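Local coordinates for protein pyruvate kinase 1 (Trypanosoma brucei brucei, PDB 4KCT) that transfers the phosphoryl group of phosphoenolpyruvate to ADP, yielding pyruvate and ATP in glycolysis, and also has an intrinsic decarboxylase activity, at residues I127-L132 with C183-P188; S141-D146 with L266-P271; C286-K291 with N369-P374; S384-A389 with Y413-P418. All coordinates share one frame; numbering follows the deposited sequence.

Contact 1 (I127-L132 with C183-P188)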
loop_
_atom_site.group_PDB
_atom_site.type_symbol
_atom_site.label_atom_id
_atom_site.label_comp_id
_atom_site.label_asym_id
_atom_site.label_seq_id
_atom_site.Cartn_x
_atom_site.Cartn_y
_atom_site.Cartn_z
ATOM N N ILE A 127 -3.630 54.772 11.566
ATOM C CA ILE A 127 -3.891 53.604 10.702
ATOM C C ILE A 127 -5.399 53.526 10.460
ATOM O O ILE A 127 -6.184 53.746 11.388
ATOM C CB ILE A 127 -3.363 52.311 11.375
ATOM C CG1 ILE A 127 -1.836 52.287 11.333
ATOM C CG2 ILE A 127 -3.920 51.063 10.695
ATOM C CD1 ILE A 127 -1.222 51.138 12.134
ATOM N N ASP A 128 -5.805 53.371 9.196
ATOM C CA ASP A 128 -7.199 53.614 8.797
ATOM C C ASP A 128 -8.104 52.381 8.952
ATOM O O ASP A 128 -9.051 52.221 8.206
ATOM C CB ASP A 128 -7.280 54.157 7.358
ATOM C CG ASP A 128 -6.839 53.111 6.294
ATOM O OD1 ASP A 128 -6.668 51.919 6.624
ATOM O OD2 ASP A 128 -6.692 53.484 5.125
ATOM N N TYR A 129 -7.856 51.570 9.974
ATOM C CA TYR A 129 -8.718 50.408 10.281
ATOM C C TYR A 129 -9.305 50.522 11.688
ATOM O O TYR A 129 -8.574 50.401 12.654
ATOM C CB TYR A 129 -7.892 49.105 10.180
ATOM C CG TYR A 129 -8.685 47.861 10.438
ATOM C CD1 TYR A 129 -9.735 47.504 9.598
ATOM C CD2 TYR A 129 -8.461 47.090 11.579
ATOM C CE1 TYR A 129 -10.505 46.395 9.861
ATOM C CE2 TYR A 129 -9.233 45.956 11.847
ATOM C CZ TYR A 129 -10.224 45.604 10.965
ATOM O OH TYR A 129 -11.004 44.518 11.202
ATOM N N PRO A 130 -10.625 50.832 11.799
ATOM C CA PRO A 130 -11.210 51.264 13.081
ATOM C C PRO A 130 -11.202 50.205 14.148
ATOM O O PRO A 130 -11.105 50.525 15.312
ATOM C CB PRO A 130 -12.658 51.614 12.712
ATOM C CG PRO A 130 -12.586 52.041 11.285
ATOM C CD PRO A 130 -11.441 51.280 10.648
ATOM N N GLN A 131 -11.227 48.934 13.752
ATOM C CA GLN A 131 -11.194 47.839 14.719
ATOM C C GLN A 131 -9.789 47.459 15.188
ATOM O O GLN A 131 -9.598 46.396 15.780
ATOM C CB GLN A 131 -11.904 46.621 14.155
ATOM C CG GLN A 131 -13.413 46.809 14.029
ATOM C CD GLN A 131 -14.077 46.832 15.382
ATOM O OE1 GLN A 131 -13.701 46.069 16.282
ATOM N NE2 GLN A 131 -14.975 47.792 15.583
ATOM N N LEU A 132 -8.798 48.302 14.898
ATOM C CA LEU A 132 -7.398 47.930 15.160
ATOM C C LEU A 132 -7.173 47.411 16.603
ATOM O O LEU A 132 -6.498 46.405 16.805
ATOM C CB LEU A 132 -6.452 49.104 14.869
ATOM C CG LEU A 132 -4.969 48.875 15.173
ATOM C CD1 LEU A 132 -4.388 47.884 14.177
ATOM C CD2 LEU A 132 -4.202 50.186 15.127
ATOM N N CYS A 183 -4.162 38.180 12.406
ATOM C CA CYS A 183 -5.314 38.858 13.036
ATOM C C CYS A 183 -6.568 38.757 12.179
ATOM O O CYS A 183 -6.513 38.887 10.945
ATOM C CB CYS A 183 -5.001 40.343 13.298
ATOM S SG CYS A 183 -3.562 40.632 14.340
ATOM N N GLU A 184 -7.715 38.625 12.832
ATOM C CA GLU A 184 -8.989 38.630 12.110
ATOM C C GLU A 184 -9.318 40.060 11.672
ATOM O O GLU A 184 -9.487 40.946 12.504
ATOM C CB GLU A 184 -10.115 38.069 12.989
ATOM C CG GLU A 184 -9.818 36.701 13.590
ATOM C CD GLU A 184 -9.813 35.588 12.550
ATOM O OE1 GLU A 184 -9.070 34.590 12.736
ATOM O OE2 GLU A 184 -10.542 35.716 11.536
ATOM N N VAL A 185 -9.263 40.304 10.374
ATOM C CA VAL A 185 -9.561 41.613 9.835
ATOM C C VAL A 185 -10.914 41.557 9.134
ATOM O O VAL A 185 -11.226 40.570 8.454
ATOM C CB VAL A 185 -8.476 42.030 8.832
ATOM C CG1 VAL A 185 -8.955 43.195 7.973
ATOM C CG2 VAL A 185 -7.180 42.361 9.574
ATOM N N ASP A 186 -11.745 42.566 9.376
ATOM C CA ASP A 186 -13.100 42.609 8.823
ATOM C C ASP A 186 -13.259 43.804 7.877
ATOM O O ASP A 186 -13.422 44.941 8.322
ATOM C CB ASP A 186 -14.133 42.682 9.964
ATOM C CG ASP A 186 -15.574 42.603 9.464
ATOM O OD1 ASP A 186 -16.503 42.726 10.307
ATOM O OD2 ASP A 186 -15.782 42.424 8.236
ATOM N N LEU A 187 -13.055 43.550 6.591
ATOM C CA LEU A 187 -13.175 44.566 5.544
ATOM C C LEU A 187 -14.050 43.966 4.454
ATOM O O LEU A 187 -14.091 42.740 4.305
ATOM C CB LEU A 187 -11.787 44.907 4.955
ATOM C CG LEU A 187 -10.881 45.765 5.856
ATOM C CD1 LEU A 187 -9.461 45.821 5.299
ATOM C CD2 LEU A 187 -11.467 47.175 6.021
ATOM N N PRO A 188 -14.805 44.820 3.735
ATOM C CA PRO A 188 -15.700 44.328 2.669
ATOM C C PRO A 188 -14.904 43.533 1.631
ATOM O O PRO A 188 -13.750 43.841 1.395
ATOM C CB PRO A 188 -16.236 45.620 2.029
ATOM C CG PRO A 188 -15.989 46.698 3.040
ATOM C CD PRO A 188 -14.726 46.293 3.752
HETATM O O HOH W 1 -10.662 43.198 13.369
HETATM O O HOH W 2 -14.023 46.047 11.053
#

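Contact 2 (S141-D146 with L266-P271)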
loop_
_atom_site.group_PDB
_atom_site.type_symbol
_atom_site.label_atom_id
_atom_site.label_comp_id
_atom_site.label_asym_id
_atom_site.label_seq_id
_atom_site.Cartn_x
_atom_site.Cartn_y
_atom_site.Cartn_z
ATOM N N SER A 141 2.058 41.716 16.482
ATOM C CA SER A 141 2.811 42.550 15.573
ATOM C C SER A 141 1.923 43.359 14.627
ATOM O O SER A 141 0.878 42.884 14.154
ATOM C CB SER A 141 3.783 41.691 14.761
ATOM O OG SER A 141 4.734 41.101 15.615
ATOM N N ILE A 142 2.410 44.534 14.262
ATOM C CA ILE A 142 1.889 45.243 13.129
ATOM C C ILE A 142 3.010 45.402 12.133
ATOM O O ILE A 142 4.095 45.823 12.494
ATOM C CB ILE A 142 1.367 46.635 13.543
ATOM C CG1 ILE A 142 0.172 46.486 14.492
ATOM C CG2 ILE A 142 1.000 47.448 12.313
ATOM C CD1 ILE A 142 -0.228 47.784 15.200
ATOM N N TYR A 143 2.751 45.042 10.884
ATOM C CA TYR A 143 3.742 45.165 9.840
ATOM C C TYR A 143 3.422 46.399 9.026
ATOM O O TYR A 143 2.261 46.626 8.661
ATOM C CB TYR A 143 3.699 43.932 8.924
ATOM C CG TYR A 143 4.205 42.647 9.573
ATOM C CD1 TYR A 143 4.072 41.409 8.920
ATOM C CD2 TYR A 143 4.858 42.668 10.815
ATOM C CE1 TYR A 143 4.525 40.225 9.510
ATOM C CE2 TYR A 143 5.266 41.483 11.434
ATOM C CZ TYR A 143 5.143 40.272 10.756
ATOM O OH TYR A 143 5.580 39.098 11.357
ATOM N N VAL A 144 4.454 47.124 8.624
ATOM C CA VAL A 144 4.254 48.326 7.847
ATOM C C VAL A 144 5.103 48.276 6.576
ATOM O O VAL A 144 6.228 47.776 6.596
ATOM C CB VAL A 144 4.592 49.585 8.680
ATOM C CG1 VAL A 144 4.033 50.831 8.017
ATOM C CG2 VAL A 144 4.053 49.436 10.111
ATOM N N ASP A 145 4.514 48.711 5.461
ATOM C CA ASP A 145 5.223 48.861 4.214
ATOM C C ASP A 145 5.601 47.502 3.642
ATOM O O ASP A 145 6.776 47.125 3.614
ATOM C CB ASP A 145 6.458 49.746 4.391
ATOM C CG ASP A 145 6.826 50.473 3.125
ATOM O OD1 ASP A 145 6.144 50.265 2.098
ATOM O OD2 ASP A 145 7.778 51.265 3.154
ATOM N N ASP A 146 4.575 46.693 3.412
ATOM C CA ASP A 146 4.747 45.342 2.901
ATOM C C ASP A 146 5.721 44.531 3.733
ATOM O O ASP A 146 6.535 43.793 3.186
ATOM C CB ASP A 146 5.196 45.373 1.441
ATOM C CG ASP A 146 4.032 45.345 0.480
ATOM O OD1 ASP A 146 3.984 44.432 -0.367
ATOM O OD2 ASP A 146 3.137 46.209 0.596
ATOM N N LEU A 266 0.693 36.587 1.066
ATOM C CA LEU A 266 0.623 35.513 2.044
ATOM C C LEU A 266 1.878 35.488 2.914
ATOM O O LEU A 266 1.795 35.257 4.124
ATOM C CB LEU A 266 0.408 34.147 1.353
ATOM C CG LEU A 266 0.110 32.960 2.243
ATOM C CD1 LEU A 266 -1.123 33.245 3.109
ATOM C CD2 LEU A 266 -0.126 31.713 1.382
ATOM N N GLY A 267 3.049 35.644 2.279
ATOM C CA GLY A 267 4.335 35.527 2.969
ATOM C C GLY A 267 4.700 36.789 3.764
ATOM O O GLY A 267 5.724 36.829 4.452
ATOM N N VAL A 268 3.822 37.787 3.711
ATOM C CA VAL A 268 3.865 38.920 4.629
ATOM C C VAL A 268 2.915 38.681 5.805
ATOM O O VAL A 268 3.268 38.927 6.967
ATOM C CB VAL A 268 3.468 40.227 3.894
ATOM C CG1 VAL A 268 3.165 41.348 4.886
ATOM C CG2 VAL A 268 4.553 40.629 2.897
ATOM N N GLU A 269 1.758 38.088 5.519
ATOM C CA GLU A 269 0.746 37.842 6.554
ATOM C C GLU A 269 1.112 36.663 7.493
ATOM O O GLU A 269 0.737 36.661 8.648
ATOM C CB GLU A 269 -0.618 37.595 5.910
ATOM C CG GLU A 269 -1.217 38.826 5.244
ATOM C CD GLU A 269 -2.017 39.683 6.225
ATOM O OE1 GLU A 269 -2.267 40.859 5.914
ATOM O OE2 GLU A 269 -2.384 39.177 7.315
ATOM N N ILE A 270 1.695 35.600 6.940
ATOM C CA ILE A 270 2.116 34.483 7.751
ATOM C C ILE A 270 3.624 34.376 7.602
ATOM O O ILE A 270 4.187 34.937 6.662
ATOM C CB ILE A 270 1.415 33.161 7.322
ATOM C CG1 ILE A 270 2.017 32.595 6.035
ATOM C CG2 ILE A 270 -0.095 33.368 7.167
ATOM C CD1 ILE A 270 1.390 31.266 5.616
ATOM N N PRO A 271 4.296 33.699 8.539
ATOM C CA PRO A 271 5.758 33.592 8.415
ATOM C C PRO A 271 6.171 33.051 7.027
ATOM O O PRO A 271 5.559 32.112 6.525
ATOM C CB PRO A 271 6.119 32.577 9.503
ATOM C CG PRO A 271 5.042 32.763 10.548
ATOM C CD PRO A 271 3.789 32.972 9.730
#

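Contact 3 (C286-K291 with N369-P374)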
loop_
_atom_site.group_PDB
_atom_site.type_symbol
_atom_site.label_atom_id
_atom_site.label_comp_id
_atom_site.label_asym_id
_atom_site.label_seq_id
_atom_site.Cartn_x
_atom_site.Cartn_y
_atom_site.Cartn_z
ATOM N N CYS A 286 -7.221 21.568 -3.588
ATOM C CA CYS A 286 -7.821 21.857 -4.902
ATOM C C CYS A 286 -7.820 20.648 -5.839
ATOM O O CYS A 286 -8.779 20.446 -6.587
ATOM C CB CYS A 286 -7.120 23.047 -5.580
ATOM S SG CYS A 286 -7.490 24.625 -4.761
ATOM N N ASN A 287 -6.711 19.911 -5.871
ATOM C CA ASN A 287 -6.636 18.672 -6.640
ATOM C C ASN A 287 -7.746 17.694 -6.221
ATOM O O ASN A 287 -8.352 17.016 -7.071
ATOM C CB ASN A 287 -5.280 17.977 -6.462
ATOM C CG ASN A 287 -4.102 18.759 -7.064
ATOM O OD1 ASN A 287 -2.954 18.424 -6.787
ATOM N ND2 ASN A 287 -4.375 19.809 -7.844
ATOM N N VAL A 288 -7.925 17.518 -4.911
ATOM C CA VAL A 288 -8.868 16.515 -4.419
ATOM C C VAL A 288 -10.321 16.821 -4.844
ATOM O O VAL A 288 -11.096 15.894 -5.133
ATOM C CB VAL A 288 -8.771 16.317 -2.863
ATOM C CG1 VAL A 288 -10.022 15.615 -2.334
ATOM C CG2 VAL A 288 -7.529 15.489 -2.516
ATOM N N VAL A 289 -10.702 18.103 -4.886
ATOM C CA VAL A 289 -12.028 18.449 -5.355
ATOM C C VAL A 289 -12.084 18.705 -6.852
ATOM O O VAL A 289 -13.144 18.860 -7.392
ATOM C CB VAL A 289 -12.675 19.654 -4.576
ATOM C CG1 VAL A 289 -12.672 19.401 -3.070
ATOM C CG2 VAL A 289 -11.969 20.930 -4.881
ATOM N N GLY A 290 -10.942 18.810 -7.515
ATOM C CA GLY A 290 -10.946 19.054 -8.963
ATOM C C GLY A 290 -11.258 20.485 -9.415
ATOM O O GLY A 290 -11.959 20.690 -10.432
ATOM N N LYS A 291 -10.747 21.474 -8.684
ATOM C CA LYS A 291 -10.832 22.874 -9.114
ATOM C C LYS A 291 -9.437 23.433 -9.391
ATOM O O LYS A 291 -8.456 23.083 -8.707
ATOM C CB LYS A 291 -11.549 23.731 -8.065
ATOM C CG LYS A 291 -13.023 23.334 -7.881
ATOM C CD LYS A 291 -13.756 24.243 -6.909
ATOM C CE LYS A 291 -15.279 24.136 -7.131
ATOM N NZ LYS A 291 -16.024 24.711 -6.000
ATOM N N ASN A 369 -8.700 7.683 -4.678
ATOM C CA ASN A 369 -8.862 7.037 -3.360
ATOM C C ASN A 369 -9.453 7.959 -2.283
ATOM O O ASN A 369 -9.929 7.492 -1.252
ATOM C CB ASN A 369 -7.513 6.465 -2.870
ATOM C CG ASN A 369 -7.065 5.246 -3.679
ATOM O OD1 ASN A 369 -7.850 4.662 -4.425
ATOM N ND2 ASN A 369 -5.778 4.917 -3.594
ATOM N N LEU A 370 -9.437 9.267 -2.515
ATOM C CA LEU A 370 -10.014 10.176 -1.534
ATOM C C LEU A 370 -11.444 10.620 -1.866
ATOM O O LEU A 370 -12.014 11.427 -1.158
ATOM C CB LEU A 370 -9.105 11.399 -1.341
ATOM C CG LEU A 370 -7.780 11.030 -0.624
ATOM C CD1 LEU A 370 -6.766 12.170 -0.731
ATOM C CD2 LEU A 370 -8.075 10.712 0.859
ATOM N N GLN A 371 -11.999 10.132 -2.964
ATOM C CA GLN A 371 -13.351 10.538 -3.343
ATOM C C GLN A 371 -14.397 9.747 -2.549
ATOM O O GLN A 371 -14.228 8.557 -2.288
ATOM C CB GLN A 371 -13.586 10.357 -4.852
ATOM C CG GLN A 371 -12.525 11.013 -5.750
ATOM C CD GLN A 371 -12.426 12.505 -5.511
ATOM O OE1 GLN A 371 -13.445 13.211 -5.475
ATOM N NE2 GLN A 371 -11.231 12.970 -5.222
ATOM N N LYS A 372 -15.491 10.400 -2.219
ATOM C CA LYS A 372 -16.582 9.737 -1.517
ATOM C C LYS A 372 -17.336 8.785 -2.466
ATOM O O LYS A 372 -17.558 9.100 -3.641
ATOM C CB LYS A 372 -17.520 10.785 -0.944
ATOM C CG LYS A 372 -18.716 10.220 -0.197
ATOM C CD LYS A 372 -19.682 11.333 0.188
ATOM C CE LYS A 372 -20.040 11.278 1.667
ATOM N NZ LYS A 372 -21.037 10.207 1.941
ATOM N N ILE A 373 -17.650 7.589 -1.987
ATOM C CA ILE A 373 -18.366 6.607 -2.810
ATOM C C ILE A 373 -19.770 6.492 -2.221
ATOM O O ILE A 373 -19.901 6.440 -1.021
ATOM C CB ILE A 373 -17.675 5.216 -2.727
ATOM C CG1 ILE A 373 -16.242 5.278 -3.259
ATOM C CG2 ILE A 373 -18.483 4.156 -3.469
ATOM C CD1 ILE A 373 -16.095 6.069 -4.545
ATOM N N PRO A 374 -20.830 6.514 -3.066
ATOM C CA PRO A 374 -20.835 6.443 -4.546
ATOM C C PRO A 374 -20.508 7.806 -5.185
ATOM O O PRO A 374 -20.898 8.847 -4.653
ATOM C CB PRO A 374 -22.291 6.054 -4.858
ATOM C CG PRO A 374 -23.087 6.703 -3.745
ATOM C CD PRO A 374 -22.214 6.538 -2.511
#

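Contact 4 (S384-A389 with Y413-P418)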
loop_
_atom_site.group_PDB
_atom_site.type_symbol
_atom_site.label_atom_id
_atom_site.label_comp_id
_atom_site.label_asym_id
_atom_site.label_seq_id
_atom_site.Cartn_x
_atom_site.Cartn_y
_atom_site.Cartn_z
ATOM N N SER A 384 -12.969 6.647 -14.817
ATOM C CA SER A 384 -12.680 5.386 -15.480
ATOM C C SER A 384 -12.158 5.596 -16.905
ATOM O O SER A 384 -11.396 4.787 -17.415
ATOM C CB SER A 384 -13.908 4.468 -15.467
ATOM O OG SER A 384 -14.123 3.949 -14.158
ATOM N N ALA A 385 -12.564 6.705 -17.542
ATOM C CA ALA A 385 -11.985 7.086 -18.851
ATOM C C ALA A 385 -10.481 7.316 -18.712
ATOM O O ALA A 385 -9.698 6.846 -19.539
ATOM C CB ALA A 385 -12.657 8.327 -19.415
ATOM N N VAL A 386 -10.075 8.051 -17.673
ATOM C CA VAL A 386 -8.642 8.284 -17.443
ATOM C C VAL A 386 -7.910 6.965 -17.148
ATOM O O VAL A 386 -6.815 6.721 -17.664
ATOM C CB VAL A 386 -8.385 9.318 -16.298
ATOM C CG1 VAL A 386 -6.889 9.362 -15.941
ATOM C CG2 VAL A 386 -8.849 10.699 -16.725
ATOM N N ALA A 387 -8.517 6.115 -16.323
ATOM C CA ALA A 387 -7.949 4.798 -16.088
ATOM C C ALA A 387 -7.707 4.040 -17.401
ATOM O O ALA A 387 -6.633 3.429 -17.590
ATOM C CB ALA A 387 -8.817 3.977 -15.119
ATOM N N SER A 388 -8.711 4.023 -18.276
ATOM C CA SER A 388 -8.578 3.308 -19.540
ATOM C C SER A 388 -7.474 3.902 -20.420
ATOM O O SER A 388 -6.759 3.162 -21.085
ATOM C CB SER A 388 -9.923 3.208 -20.298
ATOM O OG SER A 388 -10.402 4.476 -20.726
ATOM N N ALA A 389 -7.277 5.229 -20.342
ATOM C CA ALA A 389 -6.174 5.892 -21.070
ATOM C C ALA A 389 -4.811 5.388 -20.604
ATOM O O ALA A 389 -3.904 5.116 -21.418
ATOM C CB ALA A 389 -6.265 7.414 -20.902
ATOM N N TYR A 413 -8.457 14.013 -12.770
ATOM C CA TYR A 413 -7.818 12.692 -12.588
ATOM C C TYR A 413 -6.446 12.593 -13.246
ATOM O O TYR A 413 -5.775 11.563 -13.143
ATOM C CB TYR A 413 -8.755 11.554 -13.033
ATOM C CG TYR A 413 -9.889 11.368 -12.052
ATOM C CD1 TYR A 413 -9.659 10.720 -10.819
ATOM C CD2 TYR A 413 -11.056 12.122 -12.176
ATOM C CE1 TYR A 413 -10.666 10.639 -9.849
ATOM C CE2 TYR A 413 -12.031 12.104 -11.176
ATOM C CZ TYR A 413 -11.811 11.379 -10.009
ATOM O OH TYR A 413 -12.758 11.395 -9.001
ATOM N N ARG A 414 -5.951 13.728 -13.744
ATOM C CA ARG A 414 -4.527 13.861 -14.056
ATOM C C ARG A 414 -4.035 12.788 -15.065
ATOM O O ARG A 414 -3.106 12.044 -14.773
ATOM C CB ARG A 414 -3.697 13.792 -12.761
ATOM C CG ARG A 414 -3.901 14.991 -11.792
ATOM C CD ARG A 414 -4.119 16.287 -12.539
ATOM N NE ARG A 414 -3.750 17.495 -11.767
ATOM C CZ ARG A 414 -4.353 18.682 -11.903
ATOM N NH1 ARG A 414 -3.838 19.770 -11.312
ATOM N NH2 ARG A 414 -5.384 18.820 -12.749
ATOM N N PRO A 415 -4.686 12.680 -16.232
ATOM C CA PRO A 415 -4.091 11.834 -17.266
ATOM C C PRO A 415 -2.689 12.332 -17.658
ATOM O O PRO A 415 -2.337 13.495 -17.381
ATOM C CB PRO A 415 -5.066 11.992 -18.455
ATOM C CG PRO A 415 -5.718 13.323 -18.247
ATOM C CD PRO A 415 -5.846 13.446 -16.731
ATOM N N ASN A 416 -1.905 11.485 -18.345
ATOM C CA ASN A 416 -0.571 11.922 -18.764
ATOM C C ASN A 416 -0.563 12.417 -20.226
ATOM O O ASN A 416 0.493 12.637 -20.796
ATOM C CB ASN A 416 0.470 10.826 -18.540
ATOM C CG ASN A 416 0.234 9.622 -19.417
ATOM O OD1 ASN A 416 -0.574 9.685 -20.344
ATOM N ND2 ASN A 416 1.040 8.568 -19.231
ATOM N N CYS A 417 -1.739 12.503 -20.845
ATOM C CA CYS A 417 -1.837 12.897 -22.272
ATOM C C CYS A 417 -2.680 14.161 -22.376
ATOM O O CYS A 417 -3.369 14.495 -21.436
ATOM C CB CYS A 417 -2.497 11.777 -23.095
ATOM S SG CYS A 417 -4.131 11.277 -22.475
ATOM N N PRO A 418 -2.758 14.767 -23.586
ATOM C CA PRO A 418 -3.624 15.925 -23.780
ATOM C C PRO A 418 -5.115 15.564 -23.654
ATOM O O PRO A 418 -5.531 14.423 -23.976
ATOM C CB PRO A 418 -3.314 16.363 -25.220
ATOM C CG PRO A 418 -1.936 15.841 -25.474
ATOM C CD PRO A 418 -1.870 14.536 -24.743
#

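Contact 1 (I127-L132 with C183-P188)
Tyr129 reaches across to the chain at Val185, Asp186 and Leu187, and its hydroxyl does the polar work. The backbone N-H of Asp186 donates to Tyr129 OH at 2.8 Å, almost straight at 171°. Water 1 lies 2.6 Å from Tyr129 OH and gives a hydrogen to Glu184 O, so the phenol is tied to two successive peptide groups of an extended segment. A second water, donating to Asp186 O, holds the hydroxyl only weakly. Tyrosine suits the place because its ring adds apolar grip behind the hydroxyl: Leu187 CD2 meets CD1 of Tyr129 at the ring edge, 4.0 Å away, while Val185 CG1 approaches Tyr129 CE1 obliquely, also at 4.0 Å. Asp186 O lies in the ring plane, 3.6 Å from Tyr129 CE1.

The ring is extended toward this segment with CG opposite the backbone N (chi1 -178°). On one face it has the N-H nitrogen of Gln131, near the rim. That nitrogen belongs to a type I turn, Tyr129 to Leu132, closed by Leu132 N to Tyr129 O at 3.1 Å; Pro130, with its fixed phi, fits the second position.

Farther out, Glu184 turns its carboxylate to His243 of helix 243-247, and Ile90 of strand 90-91 packs on both Tyr129 and Leu187. The turn joins strand 124-126 to helix 132-135. The loop segment 183-188 leads from strand 177-179 of the lid domain to barrel helix 192-204.

Contact 2 (S141-D146 with L266-P271)
With CG opposite its own carbonyl carbon (chi1 -70°), Tyr143 lays its ring alongside Val268, whose chi1 of 166° turns CG1 toward that ring and leaves CG2 for Asp146. The two side chains run antiparallel to one another as they pass. They join strand 141-144 of the lid domain to helix 263-269, which follows strand 258-262 of the TIM barrel and carries Asp265, a magnesium and pyruvate ligand. This is therefore a contact between lid and barrel at the margin of the active site.

No hydrogen bond spans the segments. Tyr143 CD1 and Val268 CG1 touch at 4.1 Å, and Val268 CG2 rests 3.7 Å from Asp146 O. A beta-branched valine fits here because one methyl can serve each neighbour. Asp145 and Asp146 both adopt positive phi, which turns the chain sharply after the strand and brings Asp146 to within 6.7 Å of Val268, CA to CA. Asp145 is steadied through OD2 by His170, and the helix end through Glu269 OE1 by Asn179.

Another subunit shares the region: Arg308 of the second subunit donates to Asp146 O, and Arg311 of that subunit packs on Val268. The helix is also finishing, since Ile270 is the first residue to leave helical geometry. In this last turn the carbonyl of Val268 faces the tyrosine, with Val268 O in the ring plane at the edge, 3.1 Å from Tyr143 CE1 and 3.3 Å from Tyr143 CD1.

Contact 3 (C286-K291 with N369-P374)
A Schellman motif ends barrel helix 275-289, and the last turn of that helix is where Val288 meets Leu370 and Gln371, in the loop between helices 362-369 and 377-392. Lys291 N returns to Cys286 O at 3.1 Å, and a weak bond runs from Gly290 N to Asn287 O. Gly290 makes the reversal with positive phi, a value that a residue lacking a CB reaches without strain.

Two side chains of the loop seize Val288 in different ways. Leu370 CD1 touches Val288 CG2 at 3.8 Å, the side chains crossing at about a right angle, and Leu4 of the second subunit packs against both residues. Gln371 sets out with CG opposite its carbonyl carbon (chi1 -52°), then bends at chi2 (-59°), bringing its amide back toward the helix. Its NE2 donates to Val288 O at 2.9 Å, on a lone pair in the carbonyl plane. The acceptor lies close to the plane of the amide, and the bond is only moderately bent, with an N-H...O angle of 159°.

Glutamine is apt because one planar group can donate and accept at once. NE2 also bonds Ile367 O, in helix 362-369, while Gln371 OE1 receives Lys412 NZ, from helix 405-412. These three partners fix the amide's rotation and tell its oxygen from its nitrogen. The lysine charge on OE1 would probably draw electrons from the amide and make NE2 a stronger donor, matched to a carbonyl at the electron-rich C-terminal end of a helix; the bond probably gains from charge as well as fit in joining barrel and loop.

Contact 4 (S384-A389 with Y413-P418)
Apolar contacts centre on Val386, which stands on helix 377-392 and presses its two methyls against Tyr413 and Pro415. Val386 CG2 meets Tyr413 CB at 3.8 Å and, a little farther off, Pro415 CD at 4.1 Å. The other methyl, Val386 CG1, lies 3.7 Å from Tyr413 O. It is also 4.0 Å from Pro415 CA. With CG1 opposite the backbone N (chi1 171°), both methyls lie against one side of the run from Tyr413 to Pro415, and the valine crosses both side chains at about a right angle. Its short, branched shape lets the backbones come close, 5.8 Å between the CA atoms of Val386 and Pro415. Met397 of strand 396-400 and Phe364 of helix 362-369 also pack on Val386, so the contact is buried.

Polar bonds hold each side rather than bridge the two. Tyr413 offers only CB and its backbone here, because its ring runs off to put OH on Glu379. Arg414, in the left-handed region, turns away to form a salt bridge with Asp326, and Pro415 stiffens the chain that follows. In the helix, Ala389 N binds Ala385 O at 3.0 Å. Small residues suit this stretch of helix, where Ala387 packs on Ser384 of the third subunit.

The loop 413-418 connects helix 405-412 to strand 419-423, closing a beta-alpha-beta crossover from the adjacent parallel strand 396-400, the standard unit of the alpha/beta fold that forms this effector-binding domain.

The contacts fall into two pairs, one at the lid and the other where barrel meets alpha/beta domain. Contacts 1 and 2, with centres 14 Å apart, tie the lid domain to its return linker and to the barrel; their segments alternate along the chain and touch where Leu132 CD1 packs on Ile142 CD1. Contacts 3 and 4 follow in series, 15 Å apart, linking barrel helix 275-289 to the loop before helix 377-392 and then building the alpha/beta domain; they touch where Gln371 CG lies 3.3 Å from Tyr413 OH. Contacts 1 and 4 lie 47 Å apart, centre to centre. Contacts 2 and 3 both meet the second subunit, and contacts 3 and 4 the third, so domain joints and tetramer interfaces share elements.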